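Side-chain contacts in Alr4995 protein (Nostoc sp., PDB 6LRF), which is a bifunctional arginine dihydrolase and ornithine cyclodeaminase that converts arginine to ornithine and ornithine onward to proline: residues L66-N71 with K88-E93; E284-R289 with E345-L350; K572-G577 with E586-Q591; N644-G649 with S666-I671. All coordinates share one frame; numbering follows the deposited sequence.

Contact 1: L66-N71 with K88-E93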
loop_
_atom_site.group_PDB
_atom_site.type_symbol
_atom_site.label_atom_id
_atom_site.label_comp_id
_atom_site.label_asym_id
_atom_site.label_seq_id
_atom_site.Cartn_x
_atom_site.Cartn_y
_atom_site.Cartn_z
ATOM N N LEU B 66 -10.810 28.885 43.867
ATOM C CA LEU B 66 -11.588 30.068 44.209
ATOM C C LEU B 66 -10.907 31.343 43.683
ATOM O O LEU B 66 -11.553 32.374 43.507
ATOM C CB LEU B 66 -11.798 30.146 45.722
ATOM C CG LEU B 66 -12.974 31.004 46.182
ATOM C CD1 LEU B 66 -14.267 30.233 46.023
ATOM C CD2 LEU B 66 -12.796 31.480 47.622
ATOM N N VAL B 67 -9.608 31.266 43.401
ATOM C CA VAL B 67 -8.889 32.393 42.818
ATOM C C VAL B 67 -9.388 32.718 41.406
ATOM O O VAL B 67 -9.153 33.809 40.886
ATOM C CB VAL B 67 -7.371 32.120 42.751
ATOM C CG1 VAL B 67 -6.781 32.047 44.149
ATOM C CG2 VAL B 67 -7.095 30.827 41.981
ATOM N N PHE B 68 -10.071 31.766 40.785
ATOM C CA PHE B 68 -10.548 31.947 39.416
ATOM C C PHE B 68 -11.968 32.509 39.428
ATOM O O PHE B 68 -12.945 31.830 39.080
ATOM C CB PHE B 68 -10.456 30.630 38.651
ATOM C CG PHE B 68 -9.029 30.202 38.370
ATOM C CD1 PHE B 68 -8.090 31.138 37.929
ATOM C CD2 PHE B 68 -8.623 28.886 38.573
ATOM C CE1 PHE B 68 -6.774 30.763 37.675
ATOM C CE2 PHE B 68 -7.308 28.494 38.319
ATOM C CZ PHE B 68 -6.382 29.427 37.871
ATOM N N THR B 69 -12.060 33.769 39.846
ATOM C CA THR B 69 -13.345 34.445 40.012
ATOM C C THR B 69 -14.099 34.645 38.701
ATOM O O THR B 69 -15.304 34.857 38.734
ATOM C CB THR B 69 -13.165 35.820 40.676
ATOM O OG1 THR B 69 -12.200 36.574 39.933
ATOM C CG2 THR B 69 -12.698 35.665 42.123
ATOM N N ALA B 70 -13.401 34.591 37.557
ATOM C CA ALA B 70 -14.069 34.610 36.248
ATOM C C ALA B 70 -15.225 33.613 36.232
ATOM O O ALA B 70 -16.285 33.864 35.637
ATOM C CB ALA B 70 -13.078 34.301 35.110
ATOM N N ASN B 71 -15.036 32.496 36.928
ATOM C CA ASN B 71 -16.038 31.437 36.951
ATOM C C ASN B 71 -17.055 31.561 38.071
ATOM O O ASN B 71 -17.869 30.684 38.239
ATOM C CB ASN B 71 -15.360 30.067 37.054
ATOM C CG ASN B 71 -14.264 29.883 36.018
ATOM O OD1 ASN B 71 -13.102 29.667 36.360
ATOM N ND2 ASN B 71 -14.629 29.997 34.742
ATOM N N LYS B 88 -17.126 18.302 40.728
ATOM C CA LYS B 88 -17.346 18.412 42.165
ATOM C C LYS B 88 -16.214 19.163 42.886
ATOM O O LYS B 88 -16.430 19.739 43.950
ATOM C CB LYS B 88 -17.526 17.014 42.769
ATOM C CG LYS B 88 -16.416 16.028 42.375
ATOM C CD LYS B 88 -16.716 14.585 42.820
ATOM C CE LYS B 88 -15.994 13.566 41.926
ATOM N NZ LYS B 88 -16.550 12.184 42.042
ATOM N N GLU B 89 -15.022 19.182 42.296
ATOM C CA GLU B 89 -13.866 19.797 42.942
ATOM C C GLU B 89 -14.009 21.322 43.057
ATOM O O GLU B 89 -13.302 21.966 43.847
ATOM C CB GLU B 89 -12.572 19.450 42.189
ATOM C CG GLU B 89 -12.066 18.016 42.379
ATOM C CD GLU B 89 -12.759 17.016 41.473
ATOM O OE1 GLU B 89 -13.266 17.442 40.411
ATOM O OE2 GLU B 89 -12.800 15.808 41.815
ATOM N N ARG B 90 -14.919 21.895 42.272
ATOM C CA ARG B 90 -15.102 23.342 42.273
ATOM C C ARG B 90 -16.491 23.725 42.770
ATOM O O ARG B 90 -16.746 24.900 43.030
ATOM C CB ARG B 90 -14.861 23.935 40.871
ATOM C CG ARG B 90 -13.395 23.958 40.442
ATOM C CD ARG B 90 -13.126 24.986 39.347
ATOM N NE ARG B 90 -13.252 26.351 39.861
ATOM C CZ ARG B 90 -13.045 27.449 39.137
ATOM N NH1 ARG B 90 -12.700 27.344 37.858
ATOM N NH2 ARG B 90 -13.184 28.654 39.690
ATOM N N GLN B 91 -17.373 22.741 42.926
ATOM C CA GLN B 91 -18.751 23.024 43.336
ATOM C C GLN B 91 -18.864 23.652 44.729
ATOM O O GLN B 91 -19.823 24.364 45.017
ATOM C CB GLN B 91 -19.593 21.756 43.278
ATOM C CG GLN B 91 -20.096 21.439 41.873
ATOM C CD GLN B 91 -20.633 20.017 41.735
ATOM O OE1 GLN B 91 -20.850 19.325 42.731
ATOM N NE2 GLN B 91 -20.847 19.578 40.492
ATOM N N GLY B 92 -17.881 23.411 45.588
ATOM C CA GLY B 92 -17.919 23.967 46.928
ATOM C C GLY B 92 -17.594 25.452 46.936
ATOM O O GLY B 92 -17.793 26.141 47.941
ATOM N N GLU B 93 -17.076 25.949 45.819
ATOM C CA GLU B 93 -16.840 27.377 45.671
ATOM C C GLU B 93 -18.165 28.131 45.613
ATOM O O GLU B 93 -18.226 29.316 45.960
ATOM C CB GLU B 93 -16.025 27.677 44.413
ATOM C CG GLU B 93 -14.697 26.946 44.308
ATOM C CD GLU B 93 -13.932 27.264 43.012
ATOM O OE1 GLU B 93 -14.244 28.275 42.331
ATOM O OE2 GLU B 93 -13.018 26.484 42.665
#

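Contact 2: E284-R289 with E345-L350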
loop_
_atom_site.group_PDB
_atom_site.type_symbol
_atom_site.label_atom_id
_atom_site.label_comp_id
_atom_site.label_asym_id
_atom_site.label_seq_id
_atom_site.Cartn_x
_atom_site.Cartn_y
_atom_site.Cartn_z
ATOM N N GLU B 284 -32.364 25.921 19.742
ATOM C CA GLU B 284 -33.618 25.223 19.468
ATOM C C GLU B 284 -33.641 23.829 20.086
ATOM O O GLU B 284 -32.600 23.216 20.305
ATOM C CB GLU B 284 -33.847 25.089 17.968
ATOM C CG GLU B 284 -34.209 26.362 17.276
ATOM C CD GLU B 284 -34.460 26.139 15.801
ATOM O OE1 GLU B 284 -34.283 24.984 15.337
ATOM O OE2 GLU B 284 -34.852 27.104 15.115
ATOM N N SER B 285 -34.847 23.336 20.337
ATOM C CA SER B 285 -35.051 22.060 20.995
ATOM C C SER B 285 -36.183 21.327 20.325
ATOM O O SER B 285 -37.112 21.944 19.810
ATOM C CB SER B 285 -35.361 22.250 22.476
ATOM O OG SER B 285 -34.166 22.260 23.233
ATOM N N ARG B 286 -36.098 20.003 20.359
ATOM C CA ARG B 286 -37.044 19.139 19.681
ATOM C C ARG B 286 -36.984 17.775 20.354
ATOM O O ARG B 286 -35.906 17.258 20.618
ATOM C CB ARG B 286 -36.696 19.052 18.196
ATOM C CG ARG B 286 -37.706 18.358 17.324
ATOM C CD ARG B 286 -37.446 18.713 15.879
ATOM N NE ARG B 286 -38.111 17.804 14.953
ATOM C CZ ARG B 286 -38.235 18.038 13.650
ATOM N NH1 ARG B 286 -37.747 19.164 13.143
ATOM N NH2 ARG B 286 -38.850 17.159 12.856
ATOM N N ILE B 287 -38.130 17.194 20.666
ATOM C CA ILE B 287 -38.119 15.852 21.212
ATOM C C ILE B 287 -38.330 14.853 20.066
ATOM O O ILE B 287 -39.225 15.015 19.242
ATOM C CB ILE B 287 -39.183 15.677 22.308
ATOM C CG1 ILE B 287 -38.789 16.485 23.553
ATOM C CG2 ILE B 287 -39.354 14.200 22.672
ATOM C CD1 ILE B 287 -39.837 16.469 24.667
ATOM N N ILE B 288 -37.466 13.852 19.981
ATOM C CA ILE B 288 -37.632 12.823 18.964
ATOM C C ILE B 288 -37.879 11.475 19.635
ATOM O O ILE B 288 -37.565 11.282 20.809
ATOM C CB ILE B 288 -36.406 12.744 18.024
ATOM C CG1 ILE B 288 -35.133 12.476 18.819
ATOM C CG2 ILE B 288 -36.263 14.018 17.213
ATOM C CD1 ILE B 288 -34.663 11.031 18.756
ATOM N N ARG B 289 -38.462 10.545 18.892
ATOM C CA ARG B 289 -38.661 9.193 19.404
ATOM C C ARG B 289 -37.917 8.200 18.510
ATOM O O ARG B 289 -37.895 8.351 17.287
ATOM C CB ARG B 289 -40.157 8.872 19.478
ATOM C CG ARG B 289 -40.517 7.529 20.090
ATOM C CD ARG B 289 -42.028 7.416 20.231
ATOM N NE ARG B 289 -42.468 6.057 20.528
ATOM C CZ ARG B 289 -42.548 5.555 21.756
ATOM N NH1 ARG B 289 -42.203 6.305 22.801
ATOM N NH2 ARG B 289 -42.969 4.305 21.940
ATOM N N GLU B 345 -29.318 19.999 10.191
ATOM C CA GLU B 345 -28.281 19.036 9.887
ATOM C C GLU B 345 -28.460 17.769 10.750
ATOM O O GLU B 345 -28.372 16.637 10.251
ATOM C CB GLU B 345 -26.914 19.666 10.102
ATOM C CG GLU B 345 -25.762 18.839 9.579
ATOM C CD GLU B 345 -25.304 19.255 8.183
ATOM O OE1 GLU B 345 -25.276 20.482 7.886
ATOM O OE2 GLU B 345 -24.966 18.344 7.388
ATOM N N ILE B 346 -28.743 17.968 12.034
ATOM C CA ILE B 346 -28.965 16.868 12.966
ATOM C C ILE B 346 -30.191 16.049 12.599
ATOM O O ILE B 346 -30.131 14.823 12.524
ATOM C CB ILE B 346 -29.117 17.388 14.418
ATOM C CG1 ILE B 346 -27.789 17.964 14.933
ATOM C CG2 ILE B 346 -29.634 16.293 15.345
ATOM C CD1 ILE B 346 -27.944 18.863 16.158
ATOM N N ILE B 347 -31.310 16.722 12.381
ATOM C CA ILE B 347 -32.552 16.033 12.058
ATOM C C ILE B 347 -32.424 15.250 10.738
ATOM O O ILE B 347 -32.960 14.142 10.618
ATOM C CB ILE B 347 -33.721 17.030 11.995
ATOM C CG1 ILE B 347 -33.894 17.698 13.363
ATOM C CG2 ILE B 347 -35.015 16.337 11.579
ATOM C CD1 ILE B 347 -34.119 16.717 14.488
ATOM N N SER B 348 -31.682 15.797 9.774
ATOM C CA SER B 348 -31.431 15.079 8.525
ATOM C C SER B 348 -30.712 13.758 8.782
ATOM O O SER B 348 -31.042 12.740 8.188
ATOM C CB SER B 348 -30.606 15.928 7.552
ATOM O OG SER B 348 -31.362 17.034 7.091
ATOM N N LEU B 349 -29.739 13.768 9.681
ATOM C CA LEU B 349 -29.032 12.539 10.013
ATOM C C LEU B 349 -29.964 11.565 10.765
ATOM O O LEU B 349 -30.005 10.364 10.466
ATOM C CB LEU B 349 -27.771 12.861 10.824
ATOM C CG LEU B 349 -26.716 13.692 10.071
ATOM C CD1 LEU B 349 -25.674 14.311 11.013
ATOM C CD2 LEU B 349 -26.017 12.860 8.991
ATOM N N LEU B 350 -30.741 12.083 11.713
ATOM C CA LEU B 350 -31.611 11.238 12.526
ATOM C C LEU B 350 -32.765 10.618 11.731
ATOM O O LEU B 350 -33.211 9.504 12.029
ATOM C CB LEU B 350 -32.177 12.032 13.691
ATOM C CG LEU B 350 -31.169 12.418 14.772
ATOM C CD1 LEU B 350 -31.856 13.184 15.912
ATOM C CD2 LEU B 350 -30.456 11.173 15.282
#

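Contact 3: K572-G577 with E586-Q591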
loop_
_atom_site.group_PDB
_atom_site.type_symbol
_atom_site.label_atom_id
_atom_site.label_comp_id
_atom_site.label_asym_id
_atom_site.label_seq_id
_atom_site.Cartn_x
_atom_site.Cartn_y
_atom_site.Cartn_z
ATOM N N LYS B 572 -19.437 34.839 -11.177
ATOM C CA LYS B 572 -20.518 35.639 -10.613
ATOM C C LYS B 572 -20.648 35.402 -9.109
ATOM O O LYS B 572 -21.034 36.300 -8.363
ATOM C CB LYS B 572 -21.831 35.347 -11.342
ATOM C CG LYS B 572 -21.829 35.939 -12.753
ATOM C CD LYS B 572 -23.172 35.872 -13.451
ATOM C CE LYS B 572 -23.089 36.555 -14.820
ATOM N NZ LYS B 572 -24.285 36.282 -15.677
ATOM N N GLY B 573 -20.294 34.202 -8.663
ATOM C CA GLY B 573 -20.238 33.906 -7.238
ATOM C C GLY B 573 -19.177 34.730 -6.526
ATOM O O GLY B 573 -19.351 35.131 -5.382
ATOM N N VAL B 574 -18.064 34.991 -7.205
ATOM C CA VAL B 574 -17.027 35.862 -6.657
ATOM C C VAL B 574 -17.477 37.329 -6.696
ATOM O O VAL B 574 -17.387 38.037 -5.702
ATOM C CB VAL B 574 -15.695 35.691 -7.418
ATOM C CG1 VAL B 574 -14.674 36.754 -6.989
ATOM C CG2 VAL B 574 -15.147 34.286 -7.188
ATOM N N GLU B 575 -17.986 37.762 -7.843
ATOM C CA GLU B 575 -18.475 39.122 -8.003
ATOM C C GLU B 575 -19.552 39.481 -6.979
ATOM O O GLU B 575 -19.520 40.553 -6.384
ATOM C CB GLU B 575 -19.021 39.329 -9.412
ATOM C CG GLU B 575 -17.958 39.303 -10.490
ATOM C CD GLU B 575 -18.529 39.520 -11.881
ATOM O OE1 GLU B 575 -19.374 38.704 -12.323
ATOM O OE2 GLU B 575 -18.135 40.513 -12.533
ATOM N N SER B 576 -20.504 38.585 -6.763
ATOM C CA SER B 576 -21.541 38.836 -5.777
ATOM C C SER B 576 -21.016 38.800 -4.334
ATOM O O SER B 576 -21.774 38.998 -3.397
ATOM C CB SER B 576 -22.661 37.812 -5.924
ATOM O OG SER B 576 -22.266 36.593 -5.319
ATOM N N GLY B 577 -19.729 38.514 -4.154
ATOM C CA GLY B 577 -19.146 38.441 -2.825
ATOM C C GLY B 577 -19.478 37.222 -1.972
ATOM O O GLY B 577 -19.188 37.225 -0.779
ATOM N N GLU B 586 -9.006 32.928 -6.335
ATOM C CA GLU B 586 -7.777 33.530 -6.844
ATOM C C GLU B 586 -7.699 33.466 -8.364
ATOM O O GLU B 586 -7.162 34.383 -8.991
ATOM C CB GLU B 586 -6.537 32.863 -6.237
ATOM C CG GLU B 586 -6.356 33.064 -4.720
ATOM C CD GLU B 586 -6.305 34.540 -4.276
ATOM O OE1 GLU B 586 -6.135 35.450 -5.128
ATOM O OE2 GLU B 586 -6.443 34.789 -3.054
ATOM N N CYS B 587 -8.228 32.397 -8.971
ATOM C CA CYS B 587 -8.228 32.313 -10.439
ATOM C C CYS B 587 -9.075 33.433 -11.026
ATOM O O CYS B 587 -8.672 34.089 -11.989
ATOM C CB CYS B 587 -8.742 30.956 -10.942
ATOM S SG CYS B 587 -7.562 29.620 -10.705
ATOM N N VAL B 588 -10.245 33.659 -10.444
ATOM C CA VAL B 588 -11.113 34.717 -10.948
ATOM C C VAL B 588 -10.475 36.100 -10.710
ATOM O O VAL B 588 -10.390 36.910 -11.629
ATOM C CB VAL B 588 -12.521 34.646 -10.315
ATOM C CG1 VAL B 588 -13.339 35.881 -10.675
ATOM C CG2 VAL B 588 -13.247 33.370 -10.776
ATOM N N ARG B 589 -9.972 36.345 -9.506
ATOM C CA ARG B 589 -9.438 37.673 -9.172
ATOM C C ARG B 589 -8.173 38.024 -9.944
ATOM O O ARG B 589 -7.923 39.190 -10.243
ATOM C CB ARG B 589 -9.167 37.773 -7.669
ATOM C CG ARG B 589 -10.402 38.153 -6.831
ATOM C CD ARG B 589 -10.862 39.606 -7.061
ATOM N NE ARG B 589 -11.879 40.012 -6.088
ATOM C CZ ARG B 589 -13.170 40.201 -6.366
ATOM N NH1 ARG B 589 -13.620 40.041 -7.609
ATOM N NH2 ARG B 589 -14.018 40.561 -5.400
ATOM N N ASN B 590 -7.372 37.020 -10.273
ATOM C CA ASN B 590 -6.139 37.282 -11.001
ATOM C C ASN B 590 -6.239 36.932 -12.483
ATOM O O ASN B 590 -5.250 36.980 -13.211
ATOM C CB ASN B 590 -4.985 36.532 -10.345
ATOM C CG ASN B 590 -4.712 37.023 -8.929
ATOM O OD1 ASN B 590 -3.975 37.985 -8.721
ATOM N ND2 ASN B 590 -5.315 36.363 -7.952
ATOM N N GLN B 591 -7.445 36.595 -12.918
ATOM C CA GLN B 591 -7.719 36.268 -14.317
ATOM C C GLN B 591 -6.819 35.153 -14.849
ATOM O O GLN B 591 -6.250 35.259 -15.927
ATOM C CB GLN B 591 -7.593 37.519 -15.174
ATOM C CG GLN B 591 -8.420 38.677 -14.630
ATOM C CD GLN B 591 -7.797 40.009 -14.943
ATOM O OE1 GLN B 591 -7.808 40.447 -16.095
ATOM N NE2 GLN B 591 -7.222 40.658 -13.923
#

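Contact 4: N644-G649 with S666-I671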
loop_
_atom_site.group_PDB
_atom_site.type_symbol
_atom_site.label_atom_id
_atom_site.label_comp_id
_atom_site.label_asym_id
_atom_site.label_seq_id
_atom_site.Cartn_x
_atom_site.Cartn_y
_atom_site.Cartn_z
ATOM N N ASN B 644 -0.801 12.779 -22.011
ATOM C CA ASN B 644 -0.993 12.373 -23.414
ATOM C C ASN B 644 -0.870 13.563 -24.342
ATOM O O ASN B 644 -0.371 13.450 -25.452
ATOM C CB ASN B 644 -2.375 11.740 -23.669
ATOM C CG ASN B 644 -2.662 10.541 -22.793
ATOM O OD1 ASN B 644 -1.754 9.843 -22.339
ATOM N ND2 ASN B 644 -3.953 10.306 -22.533
HETATM N N MSE B 645 -1.352 14.710 -23.888
HETATM C CA MSE B 645 -1.402 15.873 -24.758
HETATM C C MSE B 645 -0.103 16.655 -24.824
HETATM O O MSE B 645 -0.005 17.583 -25.620
HETATM C CB MSE B 645 -2.508 16.827 -24.317
HETATM C CG MSE B 645 -3.908 16.289 -24.475
HETATM SE SE MSE B 645 -5.128 17.610 -23.734
HETATM C CE MSE B 645 -6.551 16.428 -23.114
ATOM N N THR B 646 0.875 16.303 -23.991
ATOM C CA THR B 646 2.053 17.157 -23.806
ATOM C C THR B 646 3.330 16.641 -24.480
ATOM O O THR B 646 3.745 15.513 -24.230
ATOM C CB THR B 646 2.358 17.326 -22.306
ATOM O OG1 THR B 646 1.222 17.912 -21.646
ATOM C CG2 THR B 646 3.594 18.209 -22.111
ATOM N N PRO B 647 3.986 17.483 -25.304
ATOM C CA PRO B 647 5.227 17.075 -25.973
ATOM C C PRO B 647 6.412 16.984 -25.023
ATOM O O PRO B 647 6.301 17.413 -23.877
ATOM C CB PRO B 647 5.460 18.195 -26.987
ATOM C CG PRO B 647 4.857 19.381 -26.360
ATOM C CD PRO B 647 3.606 18.861 -25.667
ATOM N N ALA B 648 7.536 16.455 -25.502
ATOM C CA ALA B 648 8.779 16.481 -24.739
ATOM C C ALA B 648 9.274 17.924 -24.569
ATOM O O ALA B 648 8.810 18.840 -25.246
ATOM C CB ALA B 648 9.859 15.614 -25.422
ATOM N N GLY B 649 10.227 18.125 -23.673
ATOM C CA GLY B 649 10.720 19.465 -23.405
ATOM C C GLY B 649 9.847 20.241 -22.427
ATOM O O GLY B 649 10.028 21.453 -22.254
ATOM N N SER B 666 5.684 9.275 -14.775
ATOM C CA SER B 666 7.123 9.532 -14.700
ATOM C C SER B 666 7.937 8.811 -15.776
ATOM O O SER B 666 9.158 8.722 -15.665
ATOM C CB SER B 666 7.655 9.150 -13.318
ATOM O OG SER B 666 7.087 9.974 -12.314
ATOM N N ASP B 667 7.274 8.314 -16.819
ATOM C CA ASP B 667 7.993 7.650 -17.909
ATOM C C ASP B 667 8.418 8.625 -19.022
ATOM O O ASP B 667 7.938 8.561 -20.154
ATOM C CB ASP B 667 7.150 6.500 -18.487
ATOM C CG ASP B 667 5.811 6.960 -19.052
ATOM O OD1 ASP B 667 5.466 8.158 -18.909
ATOM O OD2 ASP B 667 5.100 6.109 -19.632
ATOM N N ARG B 668 9.335 9.527 -18.687
ATOM C CA ARG B 668 9.915 10.443 -19.665
ATOM C C ARG B 668 11.388 10.665 -19.332
ATOM O O ARG B 668 12.050 11.524 -19.917
ATOM C CB ARG B 668 9.161 11.786 -19.689
ATOM C CG ARG B 668 7.708 11.695 -20.147
ATOM C CD ARG B 668 7.043 13.058 -20.297
ATOM N NE ARG B 668 5.680 12.900 -20.799
ATOM C CZ ARG B 668 5.060 13.758 -21.604
ATOM N NH1 ARG B 668 5.667 14.860 -22.014
ATOM N NH2 ARG B 668 3.825 13.501 -22.011
ATOM N N GLY B 669 11.897 9.896 -18.376
ATOM C CA GLY B 669 13.276 10.046 -17.950
ATOM C C GLY B 669 13.470 11.174 -16.952
ATOM O O GLY B 669 12.852 12.234 -17.060
ATOM N N SER B 670 14.366 10.952 -15.996
ATOM C CA SER B 670 14.540 11.845 -14.850
ATOM C C SER B 670 14.984 13.272 -15.188
ATOM O O SER B 670 15.182 14.084 -14.284
ATOM C CB SER B 670 15.543 11.228 -13.869
ATOM O OG SER B 670 16.606 10.588 -14.557
ATOM N N ILE B 671 15.149 13.584 -16.471
ATOM C CA ILE B 671 15.500 14.948 -16.867
ATOM C C ILE B 671 14.247 15.734 -17.256
ATOM O O ILE B 671 14.257 16.965 -17.272
ATOM C CB ILE B 671 16.518 14.979 -18.044
ATOM C CG1 ILE B 671 15.908 14.393 -19.324
ATOM C CG2 ILE B 671 17.805 14.245 -17.669
ATOM C CD1 ILE B 671 16.828 14.484 -20.530
#

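Contact 1: L66-N71 with K88-E93
R90 reaches across to F68 and N71 with the far end of a long, bent side chain. CG lies anti to the carbonyl carbon, the chain runs on through CD, and a bend at chi3 (69°) turns the guanidinium so that its nitrogens face four acceptor oxygens on three residues. NE bonds E93 OE2 at 2.8 Å, and NH2 bonds E93 OE1 at 2.9 Å on its syn lone pair, a side-on salt bridge within the segment that fixes the rotation of the group. NH2 also donates to F68 O (3.2 Å), which lies in the guanidinium plane and takes N71 N from its other face. NH1 meets N71 OD1 at 2.8 Å from above the amide plane, the two flat groups standing 80° apart. L66 adds an apolar touch, its CD1 lying 3.5 Å from E93 CB. With a leucine in place of R90, the buried E93 carboxylate would probably be left without its countercharge and F68 O and N71 OD1 without these donors. Within the guanidino-group-modifying domain, the contact joins the loop between strands 53-56 and 73-76 to the short helix 88-91 leading into helix 93-103.

Contact 2: E284-R289 with E345-L350
Strand 284-289 and helix 345-350 run almost parallel, 6° apart in direction, with their axes 11.5 Å apart at closest approach, so that R286 and I288, two residues apart on one face of the strand, both point toward I347 and L350, one helical turn apart. The spacing is bridged by side chains alone. R286 is extended from CG to NE, with CG anti to the backbone N (chi1 -171°), and its chain and that of I347 cross obliquely. Its methylene carbon CD lies 4.1 Å from I347 CD1, while farther out the methyl CG2 of I347 sits 3.9 Å above the guanidinium plane, displaced toward the rim. One isoleucine therefore serves both the aliphatic stem and the flat head of the arginine. I288 makes the purely apolar part of the contact: its CG2 approaches I347 CD1 at 4.4 Å, and its CG1 meets L350 CD1 at the same separation. Branched and long aliphatic residues suit this layer because they fill the width between sheet and helix. Strand 280-292 pairs with strand 329-337 in a mixed sheet, and helix 299-310 packs beside helix 340-352, touching L349 and L350. R286 also leans on V437 and L438, and its NH2 has a long, weak ion pair with D357. No hydrogen bond crosses between the two segments, so cohesion here rests on dispersion and the burial of apolar surface, with the arginine contributing its greasy stem and one guanidinium face while its charge looks elsewhere for a partner.

Contact 3: K572-G577 with E586-Q591
Two short helices of the Rossmann-like region, 570-575 and 583-589, meet through V574 and V588 near their C-terminal ends, and each is closed by a Schellman motif. In the first, G577 takes a positive phi that a residue without a side chain adopts easily, and its N bonds V574 O at 2.8 Å. In the second the left-handed position is held by Q591, whose N returns to V588 O at 3.2 Å. Between the helices the two valines lie alongside each other, pointing opposite ways: V574 CG1 lies 4.0 Å from V588 CG1, and the CG2 methyl of V574 rests against V588 CB. Compact, beta-branched side chains suit a place where the CA atoms of the pair are only 7.4 Å apart. R589 adds a flat group beside them. Its chain bends at chi2 (-69°), carrying the guanidinium back over V574, whose CG1 sits 3.5 Å above the plane toward the rim, nearest NH1. With an alanine in place of V574, V588 would probably face a gap and the R589 guanidinium would be likely to turn more freely. N590 ND2 donates to E586 O at 2.9 Å in a nearly straight bond (164°), tying the asparagine to the last helical turn, and E586 makes a salt bridge to R513 of helix 505-513. Chemically, the contact is a small apolar centre flanked by one arginine: the valine methyls bury apolar surface against each other, with no hydrogen bond between the segments, and a methyl over the guanidinium face leaves the in-plane N-H groups able to bond elsewhere, as NE does weakly to Y585 OH.

Contact 4: N644-G649 with S666-I671
Hydrogen bonds from R668 to the backbone of T646 and P647 dominate this contact. The arginine grips T646 O end-on with both terminal nitrogens, NH1 and NH2 each 3.0 Å from that single oxygen. The two donors arrive differently: NH2 is tilted only 19° from the carbonyl plane, whereas NH1 stands well above it. NH1 also makes a weak bond to P647 O at 3.2 Å, so two successive carbonyl oxygens are met near the guanidinium plane, one between the terminal nitrogens and one beyond NH1. A long side chain with several N-H groups suits this task, and the extended run from CG to NE carries the head across the space between the loops.

Van der Waals contact is slighter. T646 and R668 cross at about a right angle, with the threonine methyl CG2 3.9 Å from R668 NH1. Placing CG2 anti to the backbone N (chi1 -59° for OG1) leaves the hydroxyl beside that nitrogen, where OG1 bonds V642 O in the preceding helical turn. Both residues also touch M652 of strand 651-656.

The same segment also meets a second subunit: P647 packs on Q402 and A648 on Y386 of that chain. In fold terms, an arginine bridges two helix-to-strand connections of a Rossmann-type parallel sheet, one following helix 637-645 and the other helix 659-665, which lead into the neighbouring strands 651-656 and 673-677.

Along the chain the four contacts follow in series, none nested in or crossing another. Contact 1 closes a short stretch with two strands inside the N-terminal region of the guanidino-group-modifying family, probably the dihydrolase part. Contact 2 spans 55 intervening residues and ties a sheet strand to a helix in the LOR/SDH region. Contacts 3 and 4 both lie in the Rossmann-like C-terminal region, their centres 34 Å apart: contact 3 closes the short loop between consecutive helices 570-575 and 583-589, while contact 4 encloses strand 651-656 and helix 659-665, joining the connections before strands 651-656 and 673-677 beside a second subunit. Contacts 1 and 4 fall on opposite sides of the chain's centre.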